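PDB 3S03: motility protein B from Helicobacter pylori, which probably serves with MotA as the stator of the flagellar motor, linking the torque-generating machinery to the cell wall through this periplasmic OmpA-like domain. Local coordinates for residues Asp46-Ile51 with Met98-Gln103; Ile67-Phe72 with Val137-Ser142. All coordinates share one frame; numbering follows the deposited sequence.

Contact 1 of 2, residues Asp46-Ile51 with Met98-Gln103; sequences DMMLYI and MKVLIQ
The packing of helix 47-58 against helix 86-103, the two helices that flank strand 66-71 in the chain, brings Met47, Met48 and Ile51 onto Val100 and Leu101. The short segments cross at -71°, with axes 10.0 Å apart at their closest, and within them the contact is made mainly by apolar side chains from about one turn of each helix. Val100 is its centre. With CG1 anti to the backbone N (chi1 180°), its two methyls are shared out between different partners: Val100 CG1 packs on Ile51 CG2 at 3.3 Å, a close approach, while Val100 CG2 takes the methyl end of Met47, whose CE lies 3.8 Å away and whose sulfur is close behind. Within the OmpA-like domain both helices belong to the layer over one face of the mixed sheet, and Leu101 spans from helix 47-58 to that sheet: Leu101 CD2 meets Ile51 CG2 at 3.6 Å, the side chains running at about a right angle, and the same residue also touches Leu111 of strand 111-115. Ile51 in turn reaches Leu34. Met48 comes from the more open side. Bent at both chi2 and chi3, its chain curls so that Met48 CE reaches Val100 CG1 at 4.0 Å, while the amide end of Gln103 lies slightly farther off, NE2 being 4.3 Å from Met48 CE.

Contact 2 of 2, residues Ile67-Phe72 with Val137-Ser142; sequences INVRGF and VEIFFS
Strands 66-71 and 137-142 pair antiparallel as adjacent interior strands of the mixed sheet, with Asn68 facing Phe140 and Arg70 facing Glu138 as the hydrogen-bonded pairs. Each pair is closed by two backbone bonds: Asn68 N to Phe140 O and Phe140 N to Asn68 O, both 2.8 Å, and likewise Arg70 N to Glu138 O and Glu138 N to Arg70 O. Apolar packing fills the face that carries Ile67, Val69, Val137, Ile139 and Phe141. There Ile67 CG2 touches Ile139 CG2 at 3.7 Å, Ile67 CG1 meets Phe141 CD1, and Val69 CG1 meets Val137 CG1. Phe141 also packs on Leu155 of the second subunit. The other face is polar and aromatic. Bent at chi3 (81°), Arg70 lays its guanidinium on Phe140 in an offset parallel stack, planes 5° apart and centres 4.3 Å, with Phe140 CB over the guanidinium centre. Asn68 OD1 sits in plane at the guanidinium edge, accepting from Arg70 NE (3.1 Å) and Arg70 NH2; the NH2 bond uses a lone pair, whereas NE comes from above the carbonyl plane. Glu138 OE1 lies 3.4 Å from Phe72 CZ, while Glu138 OE2 forms a salt bridge with Arg136. Held by Asn68 and covered by Phe140, the Arg70 guanidinium is probably restrained from rotating; Glu138, already paired with Arg136, probably adds only a longer-range attraction (Arg70 NH1 to Glu138 OE1 4.6 Å).

How the contacts relate
From the N terminus, the chain enters contact 1 on helix 47-58 and then contact 2 on strand 66-71. Helix 86-103 follows and brings residues 98-103 back to 46-51, closing a loop that contains that strand. The second loop stays open through strand 111-115 and helix 128-134 until strand 137-142 returns to 67-72. The two loops therefore cross, their segments alternating along the chain. Contact 1 joins two helices of the layer over the sheet, contact 2 two adjacent interior strands. Their centres are 14 Å apart, yet they meet directly where Leu101 CD1 packs on Val69 CG2 at 4.0 Å, tying the helix layer to the apolar face of the sheet.

Contact 1 of 2, residues Asp46-Ile51 with Met98-Gln103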
loop_
_atom_site.group_PDB
_atom_site.type_symbol
_atom_site.label_atom_id
_atom_site.label_comp_id
_atom_site.label_asym_id
_atom_site.label_seq_id
_atom_site.Cartn_x
_atom_site.Cartn_y
_atom_site.Cartn_z
ATOM N N ASP A 46 -6.644 -20.836 -28.615
ATOM C CA ASP A 46 -6.563 -19.390 -28.433
ATOM C C ASP A 46 -5.655 -19.021 -27.268
ATOM O O ASP A 46 -5.281 -17.858 -27.110
ATOM C CB ASP A 46 -7.974 -18.777 -28.258
ATOM C CG ASP A 46 -8.508 -18.865 -26.811
ATOM O OD1 ASP A 46 -8.599 -19.981 -26.251
ATOM O OD2 ASP A 46 -8.861 -17.809 -26.239
ATOM N N MET A 47 -5.310 -20.020 -26.460
ATOM C CA MET A 47 -4.447 -19.815 -25.307
ATOM C C MET A 47 -3.216 -19.011 -25.701
ATOM O O MET A 47 -3.081 -17.846 -25.335
ATOM C CB MET A 47 -4.035 -21.163 -24.697
ATOM C CG MET A 47 -3.701 -21.123 -23.206
ATOM S SD MET A 47 -1.981 -21.501 -22.795
ATOM C CE MET A 47 -1.965 -21.198 -21.024
ATOM N N MET A 48 -2.340 -19.640 -26.470
ATOM C CA MET A 48 -1.081 -19.051 -26.894
ATOM C C MET A 48 -1.141 -17.578 -27.329
ATOM O O MET A 48 -0.280 -16.780 -26.937
ATOM C CB MET A 48 -0.481 -19.922 -27.991
ATOM C CG MET A 48 -0.397 -21.389 -27.591
ATOM S SD MET A 48 0.392 -21.605 -25.982
ATOM C CE MET A 48 2.124 -21.221 -26.347
ATOM N N LEU A 49 -2.158 -17.220 -28.115
ATOM C CA LEU A 49 -2.306 -15.853 -28.621
ATOM C C LEU A 49 -2.703 -14.855 -27.526
ATOM O O LEU A 49 -2.235 -13.711 -27.502
ATOM C CB LEU A 49 -3.326 -15.813 -29.763
ATOM C CG LEU A 49 -3.160 -16.746 -30.969
ATOM C CD1 LEU A 49 -4.455 -16.782 -31.791
ATOM C CD2 LEU A 49 -1.992 -16.306 -31.839
ATOM N N TYR A 50 -3.575 -15.300 -26.626
ATOM C CA TYR A 50 -4.067 -14.467 -25.518
ATOM C C TYR A 50 -2.990 -14.252 -24.446
ATOM O O TYR A 50 -2.719 -13.101 -24.068
ATOM C CB TYR A 50 -5.345 -15.063 -24.906
ATOM C CG TYR A 50 -6.040 -14.146 -23.932
ATOM C CD1 TYR A 50 -6.775 -13.044 -24.381
ATOM C CD2 TYR A 50 -5.968 -14.371 -22.558
ATOM C CE1 TYR A 50 -7.412 -12.185 -23.483
ATOM C CE2 TYR A 50 -6.611 -13.509 -21.648
ATOM C CZ TYR A 50 -7.327 -12.423 -22.121
ATOM O OH TYR A 50 -7.954 -11.576 -21.228
ATOM N N ILE A 51 -2.373 -15.347 -23.980
ATOM C CA ILE A 51 -1.282 -15.256 -23.011
ATOM C C ILE A 51 -0.172 -14.353 -23.547
ATOM O O ILE A 51 0.401 -13.518 -22.825
ATOM C CB ILE A 51 -0.680 -16.614 -22.701
ATOM C CG1 ILE A 51 -1.642 -17.444 -21.859
ATOM C CG2 ILE A 51 0.642 -16.447 -21.942
ATOM C CD1 ILE A 51 -2.503 -18.312 -22.639
ATOM N N MET A 98 2.239 -19.668 -16.067
ATOM C CA MET A 98 3.490 -19.000 -15.729
ATOM C C MET A 98 4.563 -19.390 -16.719
ATOM O O MET A 98 5.431 -18.583 -17.058
ATOM C CB MET A 98 3.941 -19.383 -14.322
ATOM C CG MET A 98 4.908 -18.401 -13.692
ATOM S SD MET A 98 5.905 -19.237 -12.453
ATOM C CE MET A 98 6.682 -20.483 -13.472
ATOM N N LYS A 99 4.494 -20.629 -17.189
ATOM C CA LYS A 99 5.482 -21.142 -18.136
ATOM C C LYS A 99 5.307 -20.492 -19.493
ATOM O O LYS A 99 6.280 -20.069 -20.141
ATOM C CB LYS A 99 5.384 -22.661 -18.247
ATOM C CG LYS A 99 5.965 -23.402 -17.041
ATOM C CD LYS A 99 7.471 -23.322 -17.103
ATOM C CE LYS A 99 8.145 -24.096 -16.008
ATOM N NZ LYS A 99 9.633 -24.040 -16.234
ATOM N N VAL A 100 4.056 -20.372 -19.907
ATOM C CA VAL A 100 3.761 -19.780 -21.190
ATOM C C VAL A 100 4.227 -18.335 -21.195
ATOM O O VAL A 100 4.918 -17.914 -22.114
ATOM C CB VAL A 100 2.271 -19.873 -21.526
ATOM C CG1 VAL A 100 2.007 -19.237 -22.901
ATOM C CG2 VAL A 100 1.834 -21.318 -21.505
ATOM N N LEU A 101 3.886 -17.592 -20.143
ATOM C CA LEU A 101 4.292 -16.192 -20.047
ATOM C C LEU A 101 5.775 -16.095 -20.317
ATOM O O LEU A 101 6.237 -15.173 -20.996
ATOM C CB LEU A 101 4.003 -15.623 -18.663
ATOM C CG LEU A 101 2.561 -15.291 -18.269
ATOM C CD1 LEU A 101 2.522 -14.639 -16.862
ATOM C CD2 LEU A 101 1.933 -14.395 -19.325
ATOM N N ILE A 102 6.509 -17.074 -19.791
ATOM C CA ILE A 102 7.956 -17.089 -19.920
ATOM C C ILE A 102 8.321 -17.414 -21.374
ATOM O O ILE A 102 9.019 -16.633 -22.014
ATOM C CB ILE A 102 8.627 -18.061 -18.914
ATOM C CG1 ILE A 102 8.210 -17.724 -17.484
ATOM C CG2 ILE A 102 10.107 -17.923 -18.976
ATOM C CD1 ILE A 102 8.647 -18.737 -16.454
ATOM N N GLN A 103 7.838 -18.545 -21.891
ATOM C CA GLN A 103 8.062 -18.917 -23.305
ATOM C C GLN A 103 7.878 -17.725 -24.242
ATOM O O GLN A 103 8.491 -17.657 -25.304
ATOM C CB GLN A 103 7.081 -19.995 -23.749
ATOM C CG GLN A 103 7.194 -21.317 -23.029
ATOM C CD GLN A 103 6.325 -22.360 -23.674
ATOM O OE1 GLN A 103 6.795 -23.157 -24.494
ATOM N NE2 GLN A 103 5.039 -22.342 -23.343
#

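Contact 2 of 2, residues Ile67-Phe72 with Val137-Ser142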
loop_
_atom_site.group_PDB
_atom_site.type_symbol
_atom_site.label_atom_id
_atom_site.label_comp_id
_atom_site.label_asym_id
_atom_site.label_seq_id
_atom_site.Cartn_x
_atom_site.Cartn_y
_atom_site.Cartn_z
ATOM N N ILE A 67 5.026 -10.293 -10.531
ATOM C CA ILE A 67 3.837 -10.821 -11.145
ATOM C C ILE A 67 3.642 -12.206 -10.604
ATOM O O ILE A 67 4.457 -13.083 -10.815
ATOM C CB ILE A 67 3.943 -10.884 -12.703
ATOM C CG1 ILE A 67 4.083 -9.487 -13.309
ATOM C CG2 ILE A 67 2.694 -11.526 -13.281
ATOM C CD1 ILE A 67 5.486 -8.965 -13.338
ATOM N N ASN A 68 2.551 -12.390 -9.889
ATOM C CA ASN A 68 2.252 -13.669 -9.263
ATOM C C ASN A 68 1.005 -14.228 -9.937
ATOM O O ASN A 68 -0.021 -13.513 -10.063
ATOM C CB ASN A 68 2.034 -13.482 -7.752
ATOM C CG ASN A 68 1.490 -14.741 -7.062
ATOM O OD1 ASN A 68 0.618 -14.666 -6.175
ATOM N ND2 ASN A 68 2.002 -15.893 -7.453
ATOM N N VAL A 69 1.112 -15.487 -10.369
ATOM C CA VAL A 69 0.039 -16.181 -11.072
ATOM C C VAL A 69 -0.629 -17.141 -10.115
ATOM O O VAL A 69 -0.075 -18.185 -9.777
ATOM C CB VAL A 69 0.542 -16.970 -12.307
ATOM C CG1 VAL A 69 -0.615 -17.600 -13.012
ATOM C CG2 VAL A 69 1.322 -16.056 -13.288
ATOM N N ARG A 70 -1.837 -16.795 -9.697
ATOM C CA ARG A 70 -2.579 -17.598 -8.747
ATOM C C ARG A 70 -3.723 -18.359 -9.431
ATOM O O ARG A 70 -4.424 -17.812 -10.266
ATOM C CB ARG A 70 -3.099 -16.669 -7.656
ATOM C CG ARG A 70 -3.204 -15.219 -8.128
ATOM C CD ARG A 70 -3.554 -14.233 -7.004
ATOM N NE ARG A 70 -2.397 -13.847 -6.201
ATOM C CZ ARG A 70 -2.405 -12.877 -5.286
ATOM N NH1 ARG A 70 -3.507 -12.170 -5.053
ATOM N NH2 ARG A 70 -1.301 -12.604 -4.603
ATOM N N GLY A 71 -3.898 -19.622 -9.071
ATOM C CA GLY A 71 -4.911 -20.461 -9.677
ATOM C C GLY A 71 -5.918 -20.814 -8.619
ATOM O O GLY A 71 -5.573 -20.894 -7.448
ATOM N N PHE A 72 -7.167 -21.016 -9.041
ATOM C CA PHE A 72 -8.297 -21.335 -8.147
ATOM C C PHE A 72 -9.074 -22.450 -8.804
ATOM O O PHE A 72 -8.950 -22.631 -10.000
ATOM C CB PHE A 72 -9.221 -20.115 -8.005
ATOM C CG PHE A 72 -8.517 -18.900 -7.503
ATOM C CD1 PHE A 72 -8.606 -18.534 -6.166
ATOM C CD2 PHE A 72 -7.725 -18.130 -8.358
ATOM C CE1 PHE A 72 -7.928 -17.428 -5.672
ATOM C CE2 PHE A 72 -7.055 -17.009 -7.871
ATOM C CZ PHE A 72 -7.173 -16.663 -6.508
ATOM N N VAL A 137 -7.941 -18.102 -13.489
ATOM C CA VAL A 137 -6.581 -17.832 -13.114
ATOM C C VAL A 137 -6.566 -16.331 -12.801
ATOM O O VAL A 137 -7.268 -15.529 -13.437
ATOM C CB VAL A 137 -5.534 -18.212 -14.230
ATOM C CG1 VAL A 137 -4.191 -17.593 -13.931
ATOM C CG2 VAL A 137 -5.353 -19.753 -14.340
ATOM N N GLU A 138 -5.795 -15.958 -11.794
ATOM C CA GLU A 138 -5.639 -14.561 -11.443
ATOM C C GLU A 138 -4.168 -14.150 -11.579
ATOM O O GLU A 138 -3.273 -14.768 -10.998
ATOM C CB GLU A 138 -6.129 -14.322 -10.012
ATOM C CG GLU A 138 -7.488 -13.607 -9.918
ATOM C CD GLU A 138 -7.990 -13.478 -8.479
ATOM O OE1 GLU A 138 -7.143 -13.469 -7.537
ATOM O OE2 GLU A 138 -9.229 -13.398 -8.293
ATOM N N ILE A 139 -3.918 -13.113 -12.349
ATOM C CA ILE A 139 -2.567 -12.583 -12.479
ATOM C C ILE A 139 -2.518 -11.377 -11.580
ATOM O O ILE A 139 -3.047 -10.334 -11.940
ATOM C CB ILE A 139 -2.298 -12.092 -13.923
ATOM C CG1 ILE A 139 -2.625 -13.184 -14.947
ATOM C CG2 ILE A 139 -0.875 -11.572 -14.071
ATOM C CD1 ILE A 139 -1.561 -14.216 -15.118
ATOM N N PHE A 140 -1.909 -11.520 -10.408
ATOM C CA PHE A 140 -1.753 -10.379 -9.500
ATOM C C PHE A 140 -0.399 -9.709 -9.755
ATOM O O PHE A 140 0.617 -10.402 -9.853
ATOM C CB PHE A 140 -1.850 -10.836 -8.042
ATOM C CG PHE A 140 -1.628 -9.727 -7.031
ATOM C CD1 PHE A 140 -2.687 -8.923 -6.621
ATOM C CD2 PHE A 140 -0.371 -9.502 -6.482
ATOM C CE1 PHE A 140 -2.494 -7.905 -5.696
ATOM C CE2 PHE A 140 -0.179 -8.503 -5.563
ATOM C CZ PHE A 140 -1.241 -7.691 -5.179
ATOM N N PHE A 141 -0.407 -8.378 -9.861
ATOM C CA PHE A 141 0.794 -7.563 -10.085
ATOM C C PHE A 141 1.059 -6.753 -8.841
ATOM O O PHE A 141 0.110 -6.379 -8.153
ATOM C CB PHE A 141 0.574 -6.581 -11.235
ATOM C CG PHE A 141 0.210 -7.229 -12.555
ATOM C CD1 PHE A 141 1.148 -7.327 -13.568
ATOM C CD2 PHE A 141 -1.086 -7.702 -12.796
ATOM C CE1 PHE A 141 0.821 -7.896 -14.798
ATOM C CE2 PHE A 141 -1.425 -8.274 -14.025
ATOM C CZ PHE A 141 -0.466 -8.375 -15.032
ATOM N N SER A 142 2.325 -6.461 -8.551
ATOM C CA SER A 142 2.703 -5.669 -7.372
ATOM C C SER A 142 4.220 -5.436 -7.282
ATOM O O SER A 142 4.945 -5.578 -8.269
ATOM C CB SER A 142 2.218 -6.356 -6.094
ATOM O OG SER A 142 3.018 -7.480 -5.802
#